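Local structure of Spermidine/putrescine ABC transporter, periplasmic binding protein (Treponema pallidum, 2V84) at residues A58-M63 with V78-F83; Q105-S110 with S296-E301; N137-P142 with E237-H242. The protein probably binds polyamines such as spermidine and putrescine as the periplasmic receptor lipoprotein of an ABC transporter. One frame throughout, in Å; residues are numbered along the deposited sequence.

Interaction 1. Residues A58-M63 with V78-F83; sequences ASNEDM and VPSGDF
Asn60 and Phe83 make the heart of a side-chain packing contact between the first turns of helices 60-67 and 81-89, just past the ends of strands 51-57 and 76-77. Asn60 CB sits over the middle of the Phe83 ring, 3.6 Å from its centroid and 11° off the ring normal, a CH-pi contact. Phe83 CG is anti to the carbonyl carbon (chi1 -82°), which brings the ring under this methylene. In one of its two conformers Glu61 brings OE2 near the ring's edge, a meeting that remains doubtful. Strands 51-57 and 76-77 flank strand 26-32 in a parallel sheet of order 2-1-3, and both helices start at its strand ends, where solute-binding proteins commonly form their ligand cleft. A MES molecule, probably from the crystallisation liquor, lies beside Asn60, and Arg167, a predicted spermidine-binding residue, is about 7 Å from the Phe83 side chain, both consistent with that placing. Deeper in, Met63 bends at chi2 and chi3 to lay CE 3.7 Å from Pro79 CB, a flexible thioether fitted against a rigid ring. Ser59 caps its helix by accepting from Asp62 N at 3.1 Å, while Ser80 OG donates to Asp82 OD1 at 2.8 Å.

Interaction 2. Residues Q105-S110 with S296-E301; sequences QFIKES and STIHRE
Phe106 and His299 meet where the chain before helix 109-114 pairs with the loop that follows helix 282-292. The tight part is a single beta bridge, Ile107 with His299: Arg300 N donates to Phe106 O at 2.8 Å in the carbonyl plane, and Lys108 N to Ile298 O at 2.7 Å from above that carbonyl's plane. Phe106 CB rests on one face of the imidazole, 3.6 Å from the His299 ring centroid, whereas the two rings are slid apart and barely overlap. It is Tyr285 that stacks with the His299 ring, whose NE2 is hydrogen-bonded to Leu280 O. On the inner side Ile107 CD1 touches Ile298 CD1 at 3.7 Å, branched aliphatics suited to filling a buried corner. The side toward solvent is looser. There Arg300 NE reaches Gln105 O in a weak bond of 3.3 Å, a water bridges Arg300 NH2 to the same carbonyl, and Glu301 CG brushes Phe106. Back in the tight part, Lys108, extended beyond CG, runs along the 296-301 backbone until NZ meets Ser296 O at 2.7 Å, nearly in line with the C=O; Glu314 adds a salt bridge. A carbonyl and a carboxylate both gripping NZ would favour the protonated lysine, whose charge probably holds the loop.

Interaction 3. Residues N137-P142 with E237-H242; sequences NKKAVP and EAMHEH
Lys138 and His242 join backbones at the protein surface: Lys138 N donates to His242 O at 2.9 Å with an N-H...O angle of 164°, nearly straight along the carbonyl. The same lysine reaches back with its side chain, bent at chi3 (-75°), which brings CE and NZ to the oxygen end of the preceding carbonyl; NZ makes a weak hydrogen bond of 3.1 Å to Glu241 O. Its methylenes CB and CG meanwhile lie close to His242 O. Lys139 extends over the imidazole, CE lying loosely above one face, away from the ring centre, with CD 4.0 Å from His242 ND1. Beyond the ring its NZ ends 3.9 Å from Met239 SD, the two side chains crossing at about a right angle. Long, flexible lysines suit such a place, since the aliphatic part can cover a neighbour while the ammonium group stays near water. The contact ties together two turns: one leaves strand 125-137, and the other leads into strand 243-246, one of its antiparallel partners in the mixed sheet. Asn137 shapes the first as an Asx motif, its OD1 accepting from Ala140 N at 3.2 Å, and Val141 N closes the turn by bonding to Asn137 O at 2.8 Å. In the second, His242 N bonds to Met239 O, which also lies at the edge of the His242 ring. Farther out, His240 NE2 is hydrogen-bonded to Thr235 O, and its ring meets Phe232 edge-to-face.

How the interactions relate
Interactions 1 and 2 are partly buried, whereas interaction 3 lies on the surface, with none of its touching residues buried. Their centres lie 22 Å apart for interactions 1 and 2, and interaction 3 is more than 30 Å from either. No secondary-structure element carries segments of two contacts, but strand 125-137 lends side chains that touch interaction 2 and runs into interaction 3. The chemistry follows the setting: CH-pi and apolar side-chain packing between helix starts in interaction 1, backbone bridging with a buried aliphatic flank in interaction 2, and a backbone bond flanked by lysine chains in interaction 3. Interaction 1 alone approaches the predicted spermidine site.

Interaction 1. Residues A58-M63 with V78-F83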
loop_
_atom_site.group_PDB
_atom_site.type_symbol
_atom_site.label_atom_id
_atom_site.label_comp_id
_atom_site.label_asym_id
_atom_site.label_seq_id
_atom_site.Cartn_x
_atom_site.Cartn_y
_atom_site.Cartn_z
ATOM N N ALA A 58 3.753 11.743 3.401
ATOM C CA ALA A 58 4.722 10.747 2.952
ATOM C C ALA A 58 4.675 9.432 3.738
ATOM O O ALA A 58 5.410 8.488 3.412
ATOM C CB ALA A 58 6.130 11.350 2.959
ATOM N N SER A 59 3.812 9.368 4.756
ATOM C CA SER A 59 3.619 8.159 5.563
ATOM C C SER A 59 2.333 8.238 6.381
ATOM O O SER A 59 1.861 9.334 6.703
ATOM C CB SER A 59 4.807 7.925 6.498
ATOM O OG SER A 59 4.616 8.573 7.735
ATOM N N ASN A 60 1.791 7.085 6.759
ATOM C CA ASN A 60 0.643 7.068 7.679
ATOM C C ASN A 60 0.958 7.546 9.086
ATOM O O ASN A 60 0.069 7.949 9.812
ATOM C CB ASN A 60 -0.031 5.699 7.707
ATOM C CG ASN A 60 -0.966 5.500 6.535
ATOM O OD1 ASN A 60 -1.593 6.443 6.065
ATOM N ND2 ASN A 60 -1.054 4.284 6.050
ATOM N N GLU A 61 2.230 7.494 9.488
ATOM C CA GLU A 61 2.629 8.099 10.764
ATOM C C GLU A 61 2.371 9.593 10.697
ATOM O O GLU A 61 1.760 10.172 11.595
ATOM C CB GLU A 61 4.109 7.846 11.080
ATOM C CG GLU A 61 4.404 6.491 11.700
ATOM C CD GLU A 61 3.614 6.226 12.966
ATOM O OE1 GLU A 61 3.251 7.191 13.675
ATOM O OE2 GLU A 61 3.356 5.038 13.250
ATOM N N ASP A 62 2.830 10.200 9.606
ATOM C CA ASP A 62 2.679 11.653 9.391
ATOM C C ASP A 62 1.202 12.099 9.304
ATOM O O ASP A 62 0.796 13.084 9.922
ATOM C CB ASP A 62 3.390 12.046 8.092
ATOM C CG ASP A 62 4.892 12.144 8.244
ATOM O OD1 ASP A 62 5.389 12.234 9.393
ATOM O OD2 ASP A 62 5.586 12.137 7.199
ATOM N N MET A 63 0.419 11.369 8.508
ATOM C CA MET A 63 -1.023 11.553 8.418
ATOM C C MET A 63 -1.615 11.481 9.798
ATOM O O MET A 63 -2.395 12.358 10.186
ATOM C CB MET A 63 -1.643 10.448 7.560
ATOM C CG MET A 63 -3.172 10.420 7.579
ATOM S SD MET A 63 -3.957 9.545 8.968
ATOM C CE MET A 63 -3.441 7.867 8.588
ATOM N N VAL A 78 -6.735 8.889 3.874
ATOM C CA VAL A 78 -6.638 7.565 3.246
ATOM C C VAL A 78 -5.623 6.649 3.991
ATOM O O VAL A 78 -4.485 6.471 3.535
ATOM C CB VAL A 78 -6.311 7.707 1.724
ATOM C CG1 VAL A 78 -6.189 6.336 1.028
ATOM C CG2 VAL A 78 -7.359 8.587 1.004
ATOM N N PRO A 79 -6.028 6.081 5.152
ATOM C CA PRO A 79 -5.158 5.201 5.929
ATOM C C PRO A 79 -5.150 3.766 5.448
ATOM O O PRO A 79 -6.055 3.358 4.704
ATOM C CB PRO A 79 -5.752 5.300 7.358
ATOM C CG PRO A 79 -6.788 6.334 7.279
ATOM C CD PRO A 79 -7.275 6.322 5.881
ATOM N N SER A 80 -4.120 3.014 5.851
ATOM C CA SER A 80 -3.991 1.593 5.523
ATOM C C SER A 80 -4.761 0.818 6.576
ATOM O O SER A 80 -5.180 1.395 7.571
ATOM C CB SER A 80 -2.521 1.176 5.545
ATOM O OG SER A 80 -1.899 1.595 6.753
ATOM N N GLY A 81 -4.974 -0.482 6.368
ATOM C CA GLY A 81 -5.903 -1.241 7.237
ATOM C C GLY A 81 -5.500 -1.252 8.692
ATOM O O GLY A 81 -6.345 -1.150 9.590
ATOM N N ASP A 82 -4.197 -1.361 8.947
ATOM C CA ASP A 82 -3.722 -1.294 10.327
ATOM C C ASP A 82 -4.022 0.063 10.966
ATOM O O ASP A 82 -4.434 0.130 12.128
ATOM C CB ASP A 82 -2.236 -1.703 10.463
ATOM C CG ASP A 82 -1.326 -0.995 9.478
ATOM O OD1 ASP A 82 -1.770 -0.683 8.353
ATOM O OD2 ASP A 82 -0.143 -0.770 9.825
ATOM N N PHE A 83 -3.864 1.141 10.205
ATOM C CA PHE A 83 -4.186 2.476 10.720
ATOM C C PHE A 83 -5.680 2.758 10.799
ATOM O O PHE A 83 -6.100 3.580 11.614
ATOM C CB PHE A 83 -3.467 3.573 9.935
ATOM C CG PHE A 83 -2.060 3.781 10.383
ATOM C CD1 PHE A 83 -1.048 2.953 9.905
ATOM C CD2 PHE A 83 -1.747 4.768 11.318
ATOM C CE1 PHE A 83 0.259 3.121 10.343
ATOM C CE2 PHE A 83 -0.424 4.944 11.752
ATOM C CZ PHE A 83 0.566 4.113 11.256
#

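Interaction 2. Residues Q105-S110 with S296-E301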
loop_
_atom_site.group_PDB
_atom_site.type_symbol
_atom_site.label_atom_id
_atom_site.label_comp_id
_atom_site.label_asym_id
_atom_site.label_seq_id
_atom_site.Cartn_x
_atom_site.Cartn_y
_atom_site.Cartn_z
ATOM N N GLN A 105 -21.572 -0.438 -3.787
ATOM C CA GLN A 105 -22.023 -1.711 -4.344
ATOM C C GLN A 105 -21.041 -2.308 -5.363
ATOM O O GLN A 105 -21.210 -3.447 -5.800
ATOM C CB GLN A 105 -23.430 -1.575 -4.939
ATOM C CG GLN A 105 -24.520 -1.438 -3.889
ATOM C CD GLN A 105 -24.434 -2.506 -2.816
ATOM O OE1 GLN A 105 -24.641 -3.690 -3.084
ATOM N NE2 GLN A 105 -24.127 -2.092 -1.593
ATOM N N PHE A 106 -20.014 -1.545 -5.732
ATOM C CA PHE A 106 -18.997 -2.049 -6.665
ATOM C C PHE A 106 -17.819 -2.733 -5.964
ATOM O O PHE A 106 -16.897 -3.236 -6.631
ATOM C CB PHE A 106 -18.490 -0.919 -7.548
ATOM C CG PHE A 106 -19.533 -0.350 -8.453
ATOM C CD1 PHE A 106 -20.351 -1.185 -9.202
ATOM C CD2 PHE A 106 -19.684 1.025 -8.578
ATOM C CE1 PHE A 106 -21.318 -0.653 -10.052
ATOM C CE2 PHE A 106 -20.632 1.560 -9.425
ATOM C CZ PHE A 106 -21.457 0.723 -10.156
ATOM N N ILE A 107 -17.857 -2.751 -4.633
ATOM C CA ILE A 107 -16.778 -3.338 -3.835
ATOM C C ILE A 107 -16.967 -4.854 -3.907
ATOM O O ILE A 107 -18.019 -5.374 -3.538
ATOM C CB ILE A 107 -16.715 -2.755 -2.373
ATOM C CG1 ILE A 107 -16.355 -1.254 -2.357
ATOM C CG2 ILE A 107 -15.678 -3.467 -1.507
ATOM C CD1 ILE A 107 -15.052 -0.919 -3.047
ATOM N N LYS A 108 -15.959 -5.552 -4.432
ATOM C CA LYS A 108 -16.011 -7.011 -4.607
ATOM C C LYS A 108 -16.340 -7.709 -3.294
ATOM O O LYS A 108 -15.889 -7.292 -2.248
ATOM C CB LYS A 108 -14.671 -7.543 -5.139
ATOM C CG LYS A 108 -14.468 -7.349 -6.632
ATOM C CD LYS A 108 -13.107 -7.831 -7.134
ATOM C CE LYS A 108 -13.017 -7.606 -8.644
ATOM N NZ LYS A 108 -11.743 -8.010 -9.318
ATOM N N GLU A 109 -17.109 -8.791 -3.356
ATOM C CA GLU A 109 -17.416 -9.565 -2.145
ATOM C C GLU A 109 -16.148 -10.098 -1.451
ATOM O O GLU A 109 -16.077 -10.137 -0.212
ATOM C CB GLU A 109 -18.378 -10.715 -2.461
ATOM C CG GLU A 109 -18.797 -11.545 -1.233
ATOM C CD GLU A 109 -19.237 -10.688 -0.035
ATOM O OE1 GLU A 109 -20.096 -9.789 -0.206
ATOM O OE2 GLU A 109 -18.716 -10.919 1.083
ATOM N N SER A 110 -15.151 -10.477 -2.256
ATOM C CA SER A 110 -13.930 -11.088 -1.744
ATOM C C SER A 110 -13.153 -10.101 -0.897
ATOM O O SER A 110 -12.496 -10.488 0.072
ATOM C CB SER A 110 -13.062 -11.608 -2.888
ATOM O OG SER A 110 -12.870 -10.610 -3.868
ATOM N N SER A 296 -7.832 -4.381 -11.039
ATOM C CA SER A 296 -9.018 -4.023 -10.295
ATOM C C SER A 296 -9.230 -5.012 -9.149
ATOM O O SER A 296 -10.101 -5.871 -9.207
ATOM C CB SER A 296 -10.250 -3.956 -11.218
ATOM O OG SER A 296 -11.345 -3.310 -10.579
ATOM N N THR A 297 -8.429 -4.873 -8.102
ATOM C CA THR A 297 -8.516 -5.750 -6.925
ATOM C C THR A 297 -9.792 -5.600 -6.100
ATOM O O THR A 297 -10.241 -6.567 -5.496
ATOM C CB THR A 297 -7.298 -5.562 -6.007
ATOM O OG1 THR A 297 -7.117 -4.166 -5.752
ATOM C CG2 THR A 297 -6.059 -6.099 -6.686
ATOM N N ILE A 298 -10.389 -4.397 -6.072
ATOM C CA ILE A 298 -11.534 -4.168 -5.173
ATOM C C ILE A 298 -12.862 -3.919 -5.874
ATOM O O ILE A 298 -13.915 -3.944 -5.234
ATOM C CB ILE A 298 -11.310 -2.976 -4.161
ATOM C CG1 ILE A 298 -11.403 -1.608 -4.857
ATOM C CG2 ILE A 298 -10.003 -3.136 -3.393
ATOM C CD1 ILE A 298 -11.490 -0.442 -3.899
ATOM N N HIS A 299 -12.811 -3.670 -7.176
ATOM C CA HIS A 299 -13.938 -3.061 -7.887
ATOM C C HIS A 299 -14.450 -4.022 -8.934
ATOM O O HIS A 299 -13.689 -4.458 -9.822
ATOM C CB HIS A 299 -13.477 -1.752 -8.547
ATOM C CG HIS A 299 -14.589 -0.813 -8.910
ATOM N ND1 HIS A 299 -15.429 -1.024 -9.987
ATOM C CD2 HIS A 299 -14.973 0.370 -8.364
ATOM C CE1 HIS A 299 -16.286 -0.024 -10.078
ATOM N NE2 HIS A 299 -16.032 0.833 -9.105
ATOM N N ARG A 300 -15.737 -4.351 -8.862
ATOM C CA ARG A 300 -16.260 -5.366 -9.788
ATOM C C ARG A 300 -16.582 -4.932 -11.209
ATOM O O ARG A 300 -16.819 -5.780 -12.060
ATOM C CB ARG A 300 -17.323 -6.289 -9.163
ATOM C CG ARG A 300 -18.225 -5.692 -8.152
ATOM C CD ARG A 300 -19.221 -6.722 -7.672
ATOM N NE ARG A 300 -20.558 -6.140 -7.603
ATOM C CZ ARG A 300 -21.477 -6.237 -8.556
ATOM N NH1 ARG A 300 -21.227 -6.915 -9.667
ATOM N NH2 ARG A 300 -22.653 -5.655 -8.394
ATOM N N GLU A 301 -16.528 -3.630 -11.484
ATOM C CA GLU A 301 -16.807 -3.121 -12.823
ATOM C C GLU A 301 -15.566 -2.577 -13.507
ATOM O O GLU A 301 -15.437 -2.690 -14.724
ATOM C CB GLU A 301 -17.870 -2.014 -12.771
ATOM C CG GLU A 301 -19.224 -2.474 -12.256
ATOM C CD GLU A 301 -19.826 -3.545 -13.117
ATOM O OE1 GLU A 301 -20.224 -3.208 -14.258
ATOM O OE2 GLU A 301 -19.907 -4.714 -12.658
HETATM O O HOH W 1 -24.154 -4.812 -6.366
#

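Interaction 3. Residues N137-P142 with E237-H242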
loop_
_atom_site.group_PDB
_atom_site.type_symbol
_atom_site.label_atom_id
_atom_site.label_comp_id
_atom_site.label_asym_id
_atom_site.label_seq_id
_atom_site.Cartn_x
_atom_site.Cartn_y
_atom_site.Cartn_z
ATOM N N ASN A 137 16.080 -7.211 -12.435
ATOM C CA ASN A 137 16.640 -6.866 -13.742
ATOM C C ASN A 137 17.128 -8.179 -14.383
ATOM O O ASN A 137 18.157 -8.729 -13.980
ATOM C CB ASN A 137 17.776 -5.836 -13.569
ATOM C CG ASN A 137 18.445 -5.469 -14.878
ATOM O OD1 ASN A 137 18.428 -6.248 -15.818
ATOM N ND2 ASN A 137 19.050 -4.274 -14.944
ATOM N N LYS A 138 16.347 -8.677 -15.346
ATOM C CA LYS A 138 16.507 -10.006 -15.954
ATOM C C LYS A 138 17.743 -10.132 -16.828
ATOM O O LYS A 138 18.225 -11.246 -17.079
ATOM C CB LYS A 138 15.299 -10.338 -16.832
ATOM C CG LYS A 138 13.997 -10.572 -16.123
ATOM C CD LYS A 138 12.988 -11.269 -17.049
ATOM C CE LYS A 138 12.402 -10.333 -18.095
ATOM N NZ LYS A 138 11.296 -10.968 -18.886
ATOM N N LYS A 139 18.242 -9.008 -17.342
ATOM C CA LYS A 139 19.490 -9.053 -18.092
ATOM C C LYS A 139 20.696 -9.139 -17.151
ATOM O O LYS A 139 21.707 -9.746 -17.495
ATOM C CB LYS A 139 19.605 -7.910 -19.132
ATOM C CG LYS A 139 19.824 -6.508 -18.584
ATOM C CD LYS A 139 19.611 -5.428 -19.665
ATOM C CE LYS A 139 18.989 -4.151 -19.037
ATOM N NZ LYS A 139 18.919 -3.021 -20.014
ATOM N N ALA A 140 20.582 -8.558 -15.956
ATOM C CA ALA A 140 21.671 -8.625 -14.983
ATOM C C ALA A 140 21.604 -9.878 -14.090
ATOM O O ALA A 140 22.625 -10.355 -13.583
ATOM C CB ALA A 140 21.706 -7.373 -14.151
ATOM N N VAL A 141 20.397 -10.406 -13.903
ATOM C CA VAL A 141 20.200 -11.613 -13.101
ATOM C C VAL A 141 19.382 -12.610 -13.906
ATOM O O VAL A 141 18.159 -12.643 -13.763
ATOM C CB VAL A 141 19.447 -11.311 -11.757
ATOM C CG1 VAL A 141 19.635 -12.451 -10.803
ATOM C CG2 VAL A 141 19.935 -10.018 -11.113
ATOM N N PRO A 142 20.036 -13.402 -14.775
ATOM C CA PRO A 142 19.294 -14.321 -15.657
ATOM C C PRO A 142 18.635 -15.508 -14.944
ATOM O O PRO A 142 17.581 -15.978 -15.402
ATOM C CB PRO A 142 20.352 -14.809 -16.643
ATOM C CG PRO A 142 21.540 -13.918 -16.439
ATOM C CD PRO A 142 21.485 -13.474 -15.027
ATOM N N GLU A 237 9.843 2.918 -21.039
ATOM C CA GLU A 237 8.974 1.845 -21.530
ATOM C C GLU A 237 9.741 0.801 -22.358
ATOM O O GLU A 237 9.426 -0.396 -22.316
ATOM C CB GLU A 237 7.824 2.434 -22.350
ATOM C CG GLU A 237 6.506 1.674 -22.244
ATOM C CD GLU A 237 5.645 1.849 -23.486
ATOM O OE1 GLU A 237 6.008 1.289 -24.538
ATOM O OE2 GLU A 237 4.602 2.547 -23.410
ATOM N N ALA A 238 10.749 1.268 -23.096
ATOM C CA ALA A 238 11.618 0.411 -23.895
ATOM C C ALA A 238 12.272 -0.693 -23.073
ATOM O O ALA A 238 12.564 -1.771 -23.594
ATOM C CB ALA A 238 12.688 1.250 -24.594
ATOM N N MET A 239 12.500 -0.418 -21.791
ATOM C CA MET A 239 13.268 -1.314 -20.933
ATOM C C MET A 239 12.411 -2.173 -19.996
ATOM O O MET A 239 12.934 -3.004 -19.258
ATOM C CB MET A 239 14.348 -0.534 -20.168
ATOM C CG MET A 239 15.495 -0.065 -21.057
ATOM S SD MET A 239 16.031 -1.416 -22.133
ATOM C CE MET A 239 17.322 -0.658 -23.123
ATOM N N HIS A 240 11.097 -1.998 -20.088
ATOM C CA HIS A 240 10.122 -2.765 -19.310
ATOM C C HIS A 240 10.173 -4.283 -19.514
ATOM O O HIS A 240 9.950 -5.034 -18.571
ATOM C CB HIS A 240 8.708 -2.236 -19.588
ATOM C CG HIS A 240 8.415 -0.927 -18.928
ATOM N ND1 HIS A 240 7.146 -0.393 -18.869
ATOM C CD2 HIS A 240 9.220 -0.058 -18.274
ATOM C CE1 HIS A 240 7.184 0.756 -18.217
ATOM N NE2 HIS A 240 8.431 0.981 -17.841
ATOM N N GLU A 241 10.468 -4.727 -20.740
ATOM C CA GLU A 241 10.522 -6.161 -21.048
ATOM C C GLU A 241 11.629 -6.881 -20.270
ATOM O O GLU A 241 11.625 -8.110 -20.160
ATOM C CB GLU A 241 10.706 -6.394 -22.553
ATOM C CG GLU A 241 12.000 -5.831 -23.128
ATOM C CD GLU A 241 12.128 -6.027 -24.642
ATOM O OE1 GLU A 241 11.177 -5.684 -25.388
ATOM O OE2 GLU A 241 13.197 -6.504 -25.079
ATOM N N HIS A 242 12.577 -6.106 -19.752
ATOM C CA HIS A 242 13.717 -6.646 -19.037
ATOM C C HIS A 242 13.459 -6.720 -17.546
ATOM O O HIS A 242 14.319 -7.164 -16.807
ATOM C CB HIS A 242 14.960 -5.785 -19.266
ATOM C CG HIS A 242 15.389 -5.715 -20.692
ATOM N ND1 HIS A 242 16.168 -6.687 -21.281
ATOM C CD2 HIS A 242 15.141 -4.795 -21.652
ATOM C CE1 HIS A 242 16.387 -6.363 -22.543
ATOM N NE2 HIS A 242 15.770 -5.221 -22.792
#